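Local coordinates for protein D-glycero-beta-D-manno-heptose-1,7-bisphosphate 7-phosphatase (PDB 2O2X) that removes the C-7 phosphate from D-glycero-beta-D-manno-heptose 1,7-bisphosphate, a magnesium-dependent step in the making of ADP-L-glycero-beta-D-manno-heptose, at residues Leu34-Asp37 against Thr41-Val44; Ala66-Asn69 against Pro74-Val77. All coordinates share one frame; numbering follows the deposited sequence.

Interaction 1. Residues Leu34-Asp37 against Thr41-Val44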
loop_
_atom_site.group_PDB
_atom_site.type_symbol
_atom_site.label_atom_id
_atom_site.label_comp_id
_atom_site.label_asym_id
_atom_site.label_seq_id
_atom_site.Cartn_x
_atom_site.Cartn_y
_atom_site.Cartn_z
ATOM N N LEU A 34 7.512 3.914 -2.131
ATOM C CA LEU A 34 6.963 3.649 -0.817
ATOM C C LEU A 34 5.649 2.941 -1.016
ATOM O O LEU A 34 4.672 3.553 -1.443
ATOM C CB LEU A 34 6.762 4.933 -0.001
ATOM C CG LEU A 34 6.105 4.749 1.380
ATOM C CD1 LEU A 34 6.943 3.911 2.287
ATOM C CD2 LEU A 34 5.826 6.107 1.996
ATOM N N PHE A 35 5.621 1.648 -0.707
ATOM C CA PHE A 35 4.390 0.862 -0.734
ATOM C C PHE A 35 3.698 0.949 0.621
ATOM O O PHE A 35 4.340 0.753 1.647
ATOM C CB PHE A 35 4.680 -0.616 -1.029
ATOM C CG PHE A 35 5.144 -0.894 -2.451
ATOM C CD1 PHE A 35 4.220 -1.021 -3.489
ATOM C CD2 PHE A 35 6.496 -1.031 -2.752
ATOM C CE1 PHE A 35 4.626 -1.291 -4.790
ATOM C CE2 PHE A 35 6.893 -1.310 -4.067
ATOM C CZ PHE A 35 5.952 -1.424 -5.073
ATOM N N LEU A 36 2.387 1.177 0.606
ATOM C CA LEU A 36 1.585 1.259 1.813
ATOM C C LEU A 36 0.385 0.359 1.703
ATOM O O LEU A 36 -0.377 0.428 0.743
ATOM C CB LEU A 36 1.058 2.688 2.026
ATOM C CG LEU A 36 2.120 3.794 2.171
ATOM C CD1 LEU A 36 1.457 5.168 2.291
ATOM C CD2 LEU A 36 3.029 3.516 3.361
ATOM N N ASP A 37 0.142 -0.444 2.718
ATOM C CA ASP A 37 -1.187 -1.034 2.879
ATOM C C ASP A 37 -2.176 0.122 3.199
ATOM O O ASP A 37 -1.753 1.236 3.554
ATOM C CB ASP A 37 -1.149 -2.075 4.012
ATOM C CG ASP A 37 -2.455 -2.878 4.133
ATOM O OD1 ASP A 37 -3.234 -2.994 3.187
ATOM O OD2 ASP A 37 -2.675 -3.442 5.212
ATOM N N THR A 41 -3.230 1.114 8.157
ATOM C CA THR A 41 -1.973 1.796 7.884
ATOM C C THR A 41 -2.255 3.258 7.564
ATOM O O THR A 41 -1.904 4.144 8.352
ATOM C CB THR A 41 -1.174 1.073 6.769
ATOM O OG1 THR A 41 -0.815 -0.228 7.227
ATOM C CG2 THR A 41 0.102 1.805 6.401
ATOM N N ILE A 42 -2.962 3.526 6.463
ATOM C CA ILE A 42 -3.396 4.850 6.102
ATOM C C ILE A 42 -4.669 5.240 6.809
ATOM O O ILE A 42 -4.768 6.370 7.291
ATOM C CB ILE A 42 -3.582 4.942 4.563
ATOM C CG1 ILE A 42 -2.256 4.706 3.860
ATOM C CG2 ILE A 42 -4.187 6.304 4.172
ATOM C CD1 ILE A 42 -2.407 4.594 2.347
ATOM N N ASN A 43 -5.629 4.338 6.849
ATOM C CA ASN A 43 -6.877 4.598 7.566
ATOM C C ASN A 43 -7.070 3.588 8.666
ATOM O O ASN A 43 -6.445 2.516 8.691
ATOM C CB ASN A 43 -8.091 4.636 6.615
ATOM C CG ASN A 43 -8.314 3.342 5.870
ATOM O OD1 ASN A 43 -7.777 3.165 4.793
ATOM N ND2 ASN A 43 -9.102 2.435 6.436
ATOM N N VAL A 44 -7.903 3.940 9.629
ATOM C CA VAL A 44 -8.178 3.063 10.727
ATOM C C VAL A 44 -8.842 1.785 10.207
ATOM O O VAL A 44 -9.754 1.834 9.364
ATOM C CB VAL A 44 -9.075 3.762 11.769
ATOM C CG1 VAL A 44 -9.469 2.790 12.884
ATOM C CG2 VAL A 44 -8.373 4.973 12.353
#

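Interaction 2. Residues Ala66-Asn69 against Pro74-Val77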
loop_
_atom_site.group_PDB
_atom_site.type_symbol
_atom_site.label_atom_id
_atom_site.label_comp_id
_atom_site.label_asym_id
_atom_site.label_seq_id
_atom_site.Cartn_x
_atom_site.Cartn_y
_atom_site.Cartn_z
ATOM N N ALA A 66 3.894 12.464 3.480
ATOM C CA ALA A 66 4.454 13.796 3.193
ATOM C C ALA A 66 5.937 13.729 2.830
ATOM O O ALA A 66 6.404 14.373 1.883
ATOM C CB ALA A 66 4.260 14.695 4.386
ATOM N N THR A 67 6.700 12.944 3.577
ATOM C CA THR A 67 8.130 12.799 3.324
ATOM C C THR A 67 8.413 12.206 1.955
ATOM O O THR A 67 9.263 12.691 1.232
ATOM C CB THR A 67 8.800 11.972 4.459
ATOM O OG1 THR A 67 8.661 12.681 5.701
ATOM C CG2 THR A 67 10.229 11.742 4.211
ATOM N N ALA A 68 7.700 11.143 1.601
ATOM C CA ALA A 68 7.841 10.522 0.285
ATOM C C ALA A 68 7.453 11.518 -0.805
ATOM O O ALA A 68 8.155 11.659 -1.823
ATOM C CB ALA A 68 6.977 9.269 0.191
ATOM N N ASN A 69 6.328 12.187 -0.617
ATOM C CA ASN A 69 5.865 13.176 -1.595
ATOM C C ASN A 69 6.986 14.206 -1.876
ATOM O O ASN A 69 7.321 14.484 -3.036
ATOM C CB ASN A 69 4.610 13.949 -1.145
ATOM C CG ASN A 69 3.319 13.118 -1.042
ATOM O OD1 ASN A 69 2.366 13.554 -0.378
ATOM N ND2 ASN A 69 3.264 11.948 -1.709
ATOM N N PRO A 74 7.420 7.812 -5.596
ATOM C CA PRO A 74 6.008 7.450 -5.731
ATOM C C PRO A 74 5.489 6.678 -4.508
ATOM O O PRO A 74 6.212 5.829 -3.939
ATOM C CB PRO A 74 5.977 6.560 -6.974
ATOM C CG PRO A 74 7.349 6.126 -7.161
ATOM C CD PRO A 74 8.255 7.143 -6.608
ATOM N N VAL A 75 4.252 6.982 -4.130
ATOM C CA VAL A 75 3.553 6.293 -3.057
ATOM C C VAL A 75 2.494 5.397 -3.662
ATOM O O VAL A 75 1.617 5.850 -4.393
ATOM C CB VAL A 75 2.947 7.291 -2.064
ATOM C CG1 VAL A 75 2.151 6.553 -0.992
ATOM C CG2 VAL A 75 4.044 8.204 -1.432
ATOM N N VAL A 76 2.613 4.099 -3.400
ATOM C CA VAL A 76 1.792 3.081 -4.029
ATOM C C VAL A 76 0.997 2.332 -2.977
ATOM O O VAL A 76 1.563 1.697 -2.086
ATOM C CB VAL A 76 2.632 2.089 -4.859
ATOM C CG1 VAL A 76 1.756 1.045 -5.503
ATOM C CG2 VAL A 76 3.471 2.836 -5.918
ATOM N N VAL A 77 -0.334 2.438 -3.070
ATOM C CA VAL A 77 -1.235 1.743 -2.135
ATOM C C VAL A 77 -1.456 0.346 -2.670
ATOM O O VAL A 77 -1.821 0.190 -3.832
ATOM C CB VAL A 77 -2.561 2.485 -1.979
ATOM C CG1 VAL A 77 -3.506 1.695 -1.046
ATOM C CG2 VAL A 77 -2.323 3.903 -1.427
#

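Interaction 1. Residues Leu34-Asp37 against Thr41-Val44
The carbonyl oxygen of Asp-37 meets side-chain carbons of Thr-41 and Ile-42. From Thr-41, CB comes to 3.3 Å of Asp-37 O, with the methyl CG2 close by. From Ile-42, CG1 lies 3.5 Å from Asp-37 O. The oxygen is buried and has no hydrogen-bonding partner in the model; its nearest neighbours from the loop are carbons. Ile-42 CG1 stands anti to its own carbonyl carbon (chi1 -63°), and the extended second torsion (chi2 172°) carries CD1 on to meet Leu-36 CD1 at 3.9 Å, the two side chains crossing at about a right angle. With an alanine in place of Ile-42, CG1 and CD1 would be missing, and a gap would probably open beside Leu-36 CD1 and the Asp-37 carbonyl. This is the first sequence motif of the HAD phosphatases, Asp-x-Asp-Gly-Thr, in which the strand 34-36 delivers the aspartate at its C-terminal end and the chain then turns, bringing Thr-41 and Ile-42 beside the Asp-37 carbonyl. Asp-37 is probably the nucleophile and a magnesium ligand, as in relatives. With CG anti to the backbone N (chi1 -173°), its carboxylate is carried toward Lys-137, with which OD1 forms a salt bridge; toward Thr-41 the nearest side-chain atom is CB, 3.7 Å from OG1. Beyond Ile-42 the contact peters out. Asn-43 ND2 gives a bent hydrogen bond to Val-44 O (3.1 Å), from above the carbonyl plane, and another to Asp-39 OD1, while Val-44 lies at the solvent-exposed end, far from the strand.

Interaction 2. Residues Ala66-Asn69 against Pro74-Val77
Val-75 meets the helix through one methyl, and its first torsion decides which: with CG1 anti to the backbone N (chi1 177°), CG2 is left beside that nitrogen, anti to the carbonyl carbon, and faces Ala-68 and Asn-69. On the helix side, Asn-69 holds CG anti to its carbonyl carbon (chi1 -67°); although its CB starts off away from the strand, the amide swings back, and ND2 comes to 3.8 Å of Val-75 CG2. The two side chains cross at about a right angle. The closer touch is methyl on methyl, Ala-68 CB to Val-75 CG2 at 3.5 Å, snug for two carbons. Because Ala-68 ends at CB, the helix backbone can probably lie this near the strand, the CA atoms of Ala-68 and Val-75 being 6.9 Å apart. Ala-68 also touches Leu-34 on the neighbouring strand and Ile-209 of helix 199-211, so the small residue is wedged among three elements. The Asn-69 amide is held by a hydrogen bond from ND2 to the carbonyl oxygen of Phe-111, which pins the group at the margin of the apolar patch; against Val-75 it makes van der Waals contact alone. Helix 62-71 thus lies against the strand that follows it, the closing half of a beta-alpha-beta crossover (34-36, 62-71, 75-80) in the Rossmann-like core of the HAD fold.

In the fold
Both contacts are buried and share one sheet, in which strands 34-36 and 75-80 run parallel as neighbours. Two probable backbone hydrogen bonds tie them. One runs from Leu-36 N to Val-76 O at 2.9 Å. The other runs from Val-76 N to Leu-34 O, also at 2.9 Å. Leu-36 CD1 packs on Val-75 CG1 at 3.6 Å, so the apolar side of interaction 1 runs straight into interaction 2. Their chemistry parts with position. Interaction 1 sits at the C-terminal end of its strand, where carbon atoms close round the backbone carbonyl of the probable nucleophile, whose carboxylate pairs with Lys-137; interaction 2, some 10 Å away between centres, is methyl on methyl with an amide nitrogen at its margin.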